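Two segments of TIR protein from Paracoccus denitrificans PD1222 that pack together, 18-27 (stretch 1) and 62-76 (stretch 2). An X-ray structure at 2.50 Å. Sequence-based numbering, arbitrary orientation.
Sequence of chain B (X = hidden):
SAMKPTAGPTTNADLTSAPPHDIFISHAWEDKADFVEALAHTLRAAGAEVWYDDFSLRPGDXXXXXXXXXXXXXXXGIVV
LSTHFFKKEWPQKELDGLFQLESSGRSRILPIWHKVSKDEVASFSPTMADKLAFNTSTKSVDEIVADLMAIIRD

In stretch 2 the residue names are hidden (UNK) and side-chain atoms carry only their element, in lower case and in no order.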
# COMPACT_ATOMS: atom_id res chain seq x y z
N ALA B 18 20.87 5.73 -9.88
CA ALA B 18 21.08 7.16 -10.27
C ALA B 18 21.10 8.07 -9.04
O ALA B 18 22.03 8.86 -8.87
CB ALA B 18 19.98 7.60 -11.24
N PRO B 19 20.07 7.98 -8.18
CA PRO B 19 20.07 8.84 -6.99
C PRO B 19 21.10 8.35 -5.99
O PRO B 19 21.20 7.15 -5.72
CB PRO B 19 18.64 8.70 -6.46
CG PRO B 19 17.84 8.36 -7.68
CD PRO B 19 18.75 7.36 -8.37
N PRO B 20 21.91 9.27 -5.44
CA PRO B 20 22.94 8.89 -4.47
C PRO B 20 22.37 8.46 -3.11
O PRO B 20 23.07 7.85 -2.30
CB PRO B 20 23.80 10.14 -4.38
CG PRO B 20 22.83 11.23 -4.64
CD PRO B 20 22.00 10.70 -5.78
N HIS B 21 21.10 8.78 -2.86
CA HIS B 21 20.44 8.41 -1.61
C HIS B 21 19.19 7.61 -1.92
O HIS B 21 18.55 7.81 -2.95
CB HIS B 21 20.05 9.65 -0.80
CG HIS B 21 21.21 10.50 -0.39
ND1 HIS B 21 21.63 11.59 -1.13
CD2 HIS B 21 22.04 10.43 0.68
CE1 HIS B 21 22.67 12.15 -0.53
NE2 HIS B 21 22.93 11.47 0.57
N ASP B 22 18.83 6.69 -1.02
CA ASP B 22 17.64 5.90 -1.24
C ASP B 22 16.47 6.63 -0.60
O ASP B 22 15.39 6.77 -1.19
CB ASP B 22 17.76 4.52 -0.60
CG ASP B 22 18.71 3.58 -1.36
OD1 ASP B 22 18.49 3.32 -2.56
OD2 ASP B 22 19.66 3.09 -0.72
N ILE B 23 16.72 7.14 0.61
CA ILE B 23 15.68 7.78 1.39
C ILE B 23 16.13 8.98 2.20
O ILE B 23 17.19 8.96 2.84
CB ILE B 23 15.10 6.78 2.41
CG1 ILE B 23 14.55 5.56 1.68
CG2 ILE B 23 14.04 7.45 3.28
CD1 ILE B 23 14.00 4.50 2.60
N PHE B 24 15.31 10.03 2.18
CA PHE B 24 15.58 11.20 3.01
C PHE B 24 14.39 11.23 3.97
O PHE B 24 13.29 10.87 3.57
CB PHE B 24 15.67 12.49 2.20
CG PHE B 24 14.36 12.96 1.63
CD1 PHE B 24 13.95 12.56 0.37
CD2 PHE B 24 13.58 13.88 2.33
CE1 PHE B 24 12.79 13.08 -0.21
CE2 PHE B 24 12.42 14.41 1.76
CZ PHE B 24 12.02 14.01 0.49
N ILE B 25 14.62 11.63 5.22
CA ILE B 25 13.54 11.66 6.21
C ILE B 25 13.14 13.06 6.69
O ILE B 25 13.80 13.64 7.56
CB ILE B 25 13.91 10.84 7.46
CG1 ILE B 25 14.39 9.46 7.06
CG2 ILE B 25 12.70 10.72 8.37
CD1 ILE B 25 14.78 8.59 8.23
N SER B 26 12.05 13.60 6.13
CA SER B 26 11.55 14.92 6.52
C SER B 26 10.93 14.78 7.92
O SER B 26 10.17 13.84 8.18
CB SER B 26 10.48 15.39 5.53
OG SER B 26 10.01 16.68 5.85
N HIS B 27 11.25 15.71 8.81
CA HIS B 27 10.75 15.63 10.18
C HIS B 27 10.93 16.95 10.91
O HIS B 27 11.76 17.78 10.52
CB HIS B 27 11.53 14.57 10.95
CG HIS B 27 12.98 14.92 11.13
ND1 HIS B 27 13.91 14.80 10.12
CD2 HIS B 27 13.64 15.46 12.18
CE1 HIS B 27 15.08 15.25 10.54
NE2 HIS B 27 14.94 15.65 11.79
N UNK B 62 10.78 26.26 4.75
CA UNK B 62 9.99 25.90 3.59
C UNK B 62 9.93 24.40 3.35
O UNK B 62 10.84 23.83 2.73
c UNK B 62 10.54 26.57 2.34
o UNK B 62 9.92 26.07 1.16
N UNK B 63 8.87 23.75 3.84
CA UNK B 63 8.71 22.32 3.62
C UNK B 63 8.84 22.12 2.11
O UNK B 63 9.46 21.16 1.64
c UNK B 63 6.97 20.40 3.87
c UNK B 63 7.33 21.87 4.09
c UNK B 63 8.03 19.49 4.49
c UNK B 63 5.59 20.12 4.47
N UNK B 64 8.24 23.05 1.36
CA UNK B 64 8.27 23.04 -0.09
C UNK B 64 9.66 22.72 -0.65
O UNK B 64 9.88 21.65 -1.21
n UNK B 64 3.59 22.67 -4.70
c UNK B 64 6.44 24.41 -1.29
n UNK B 64 5.11 23.45 -3.15
c UNK B 64 6.43 23.51 -2.52
n UNK B 64 5.74 21.85 -4.69
c UNK B 64 7.81 24.40 -0.63
c UNK B 64 4.81 22.66 -4.18
N UNK B 65 10.59 23.66 -0.48
CA UNK B 65 11.95 23.51 -0.98
C UNK B 65 12.68 22.32 -0.40
O UNK B 65 13.46 21.66 -1.09
c UNK B 65 12.25 26.01 -1.44
n UNK B 65 11.15 30.12 -2.18
c UNK B 65 13.18 27.21 -1.26
n UNK B 65 12.65 28.40 -1.92
n UNK B 65 10.89 28.65 -0.45
c UNK B 65 11.57 29.06 -1.51
c UNK B 65 12.77 24.78 -0.71
N UNK B 66 12.43 22.04 0.88
CA UNK B 66 13.08 20.92 1.54
C UNK B 66 12.75 19.61 0.82
O UNK B 66 13.63 18.76 0.64
o UNK B 66 13.28 19.74 3.66
c UNK B 66 12.64 20.83 3.00
N UNK B 67 11.49 19.47 0.42
CA UNK B 67 11.04 18.27 -0.27
C UNK B 67 11.68 18.17 -1.65
O UNK B 67 12.12 17.09 -2.06
c UNK B 67 9.05 17.08 -1.26
c UNK B 67 9.50 18.25 -0.41
c UNK B 67 8.85 18.12 0.97
c UNK B 67 9.10 16.79 1.64
N UNK B 68 11.72 19.29 -2.38
CA UNK B 68 12.32 19.30 -3.71
C UNK B 68 13.76 18.82 -3.62
O UNK B 68 14.18 17.94 -4.36
o UNK B 68 10.55 22.28 -3.94
c UNK B 68 10.90 21.24 -4.53
c UNK B 68 12.30 20.72 -4.30
o UNK B 68 10.14 20.61 -5.30
N UNK B 69 14.50 19.42 -2.69
CA UNK B 69 15.89 19.06 -2.46
C UNK B 69 16.01 17.57 -2.19
O UNK B 69 16.73 16.86 -2.90
c UNK B 69 16.45 19.84 -1.26
n UNK B 69 20.01 20.30 2.22
c UNK B 69 18.31 20.20 0.40
c UNK B 69 17.88 19.49 -0.88
c UNK B 69 19.67 19.73 0.88
N UNK B 70 15.29 17.10 -1.17
CA UNK B 70 15.33 15.69 -0.83
C UNK B 70 15.03 14.76 -1.99
O UNK B 70 15.67 13.72 -2.16
N UNK B 71 14.05 15.14 -2.81
CA UNK B 71 13.66 14.33 -3.95
C UNK B 71 14.63 14.46 -5.11
O UNK B 71 14.66 13.63 -6.02
c UNK B 71 12.24 14.69 -4.38
c UNK B 71 11.12 14.15 -3.49
c UNK B 71 9.82 14.87 -3.76
c UNK B 71 10.97 12.67 -3.74
N UNK B 72 15.45 15.51 -5.08
CA UNK B 72 16.41 15.73 -6.14
C UNK B 72 17.61 14.80 -6.10
O UNK B 72 18.30 14.64 -7.11
N UNK B 73 17.86 14.18 -4.95
CA UNK B 73 19.00 13.28 -4.80
C UNK B 73 18.62 11.94 -4.17
O UNK B 73 19.47 11.07 -3.99
o UNK B 73 20.24 15.30 -4.26
c UNK B 73 20.07 13.94 -3.92
N UNK B 74 17.34 11.76 -3.84
CA UNK B 74 16.89 10.53 -3.22
C UNK B 74 15.85 9.85 -4.09
O UNK B 74 15.25 10.47 -4.96
c UNK B 74 16.27 10.81 -1.85
o UNK B 74 17.11 11.61 -1.04
N UNK B 75 15.65 8.56 -3.83
CA UNK B 75 14.68 7.77 -4.58
C UNK B 75 13.30 7.99 -3.97
O UNK B 75 12.33 8.23 -4.68
c UNK B 75 16.44 6.03 -5.10
n UNK B 75 16.00 3.63 -5.36
c UNK B 75 15.07 6.30 -4.50
c UNK B 75 16.21 2.32 -5.29
n UNK B 75 17.30 1.86 -4.71
c UNK B 75 16.91 4.62 -4.83
n UNK B 75 15.32 1.48 -5.80
N UNK B 76 13.23 7.89 -2.65
CA UNK B 76 11.98 8.09 -1.94
C UNK B 76 12.23 9.00 -0.75
O UNK B 76 13.38 9.19 -0.31
c UNK B 76 10.36 3.98 -4.57
c UNK B 76 11.04 5.79 -2.53
c UNK B 76 11.78 4.62 -2.72
c UNK B 76 11.40 6.75 -1.44
c UNK B 76 9.61 5.14 -4.40
c UNK B 76 11.45 3.71 -3.73
c UNK B 76 9.96 6.05 -3.37
O HOH W 1 12.17 17.99 5.77

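Position 62 carries one carbon and one oxygen, and that oxygen stays 10.5 Å from Ser26 OG, out of reach: Ser62. Its OG accepts from the backbone N of position 65 at 3.0 Å, capping the helix that follows. Position 63 has four carbons forked at the second, so Leu63; its CD1 lies 3.7 Å from Ser26 OG. Positions 64 and 65 each show three carbons, a nitrogen, and a carbon bearing two more nitrogens, the guanidinium of Arg64 and Arg65; both are exposed and out of reach of stretch 1.

Position 66, one carbon and one oxygen, is Ser66. It makes no direct contact, but a water lies 3.0 Å from Ser66 OG and 2.5 Å from Ser26 OG, bridging the two hydroxyls. Position 67 has four carbons forked at the first, one arm two carbons long: Ile67, whose CD1 is 4.1 Å from Phe24 CE2. At 68, two carbons with two oxygens on the second fit Asp68, pointing away. Four carbons in a row ending in nitrogen make position 69 Lys69, whose end also leads away.

Position 70 has no side-chain atom, hence Gly70. Its CA sits 3.6 Å from the centroid of the Phe24 ring, 11° off the normal, a CH-pi contact; an ideal CB would fall 2.6 Å from Phe24 CE2, a clash. Position 71, four carbons forked at the second, is Leu71, with CG 3.8 Å from Phe24 CE1. Position 72 again lacks a side chain: Gly72, away from the contact.

One carbon and one oxygen at 73 give Ser73, whose O accepts from His21 N at 3.0 Å. The same composition at 74 gives Ser74; its OG donates to Gly70 O at 2.8 Å and lies 3.6 Å from Phe24 CD1. At 75, three carbons, a nitrogen and a carbon with two nitrogens identify Arg75; NH1 reaches Asp22 OD1 at 2.9 Å, a salt bridge made at the guanidinium edge. Position 76, one carbon and a six-carbon ring, is Phe76. Its N donates to Asp22 O at 2.8 Å, and its O accepts from Phe24 N at 3.3 Å.

The contact thus has two parts, burying 683 Å² in all. The helix runs nearly antiparallel to strand 23-27 (165°, closest approach 8.2 Å), and the missing side chain at Gly70 lets Phe24 lie against its backbone, with Ile67 and Leu71 also touching the ring. Beyond the helix the chain runs alongside stretch 1, and the parallel bridge of Ile23 with Phe76 joins the two backbones, reinforced by the Asp22–Arg75 salt bridge.

Stretch 2, residues 62-76: SLRRSIDKGLGSSRF
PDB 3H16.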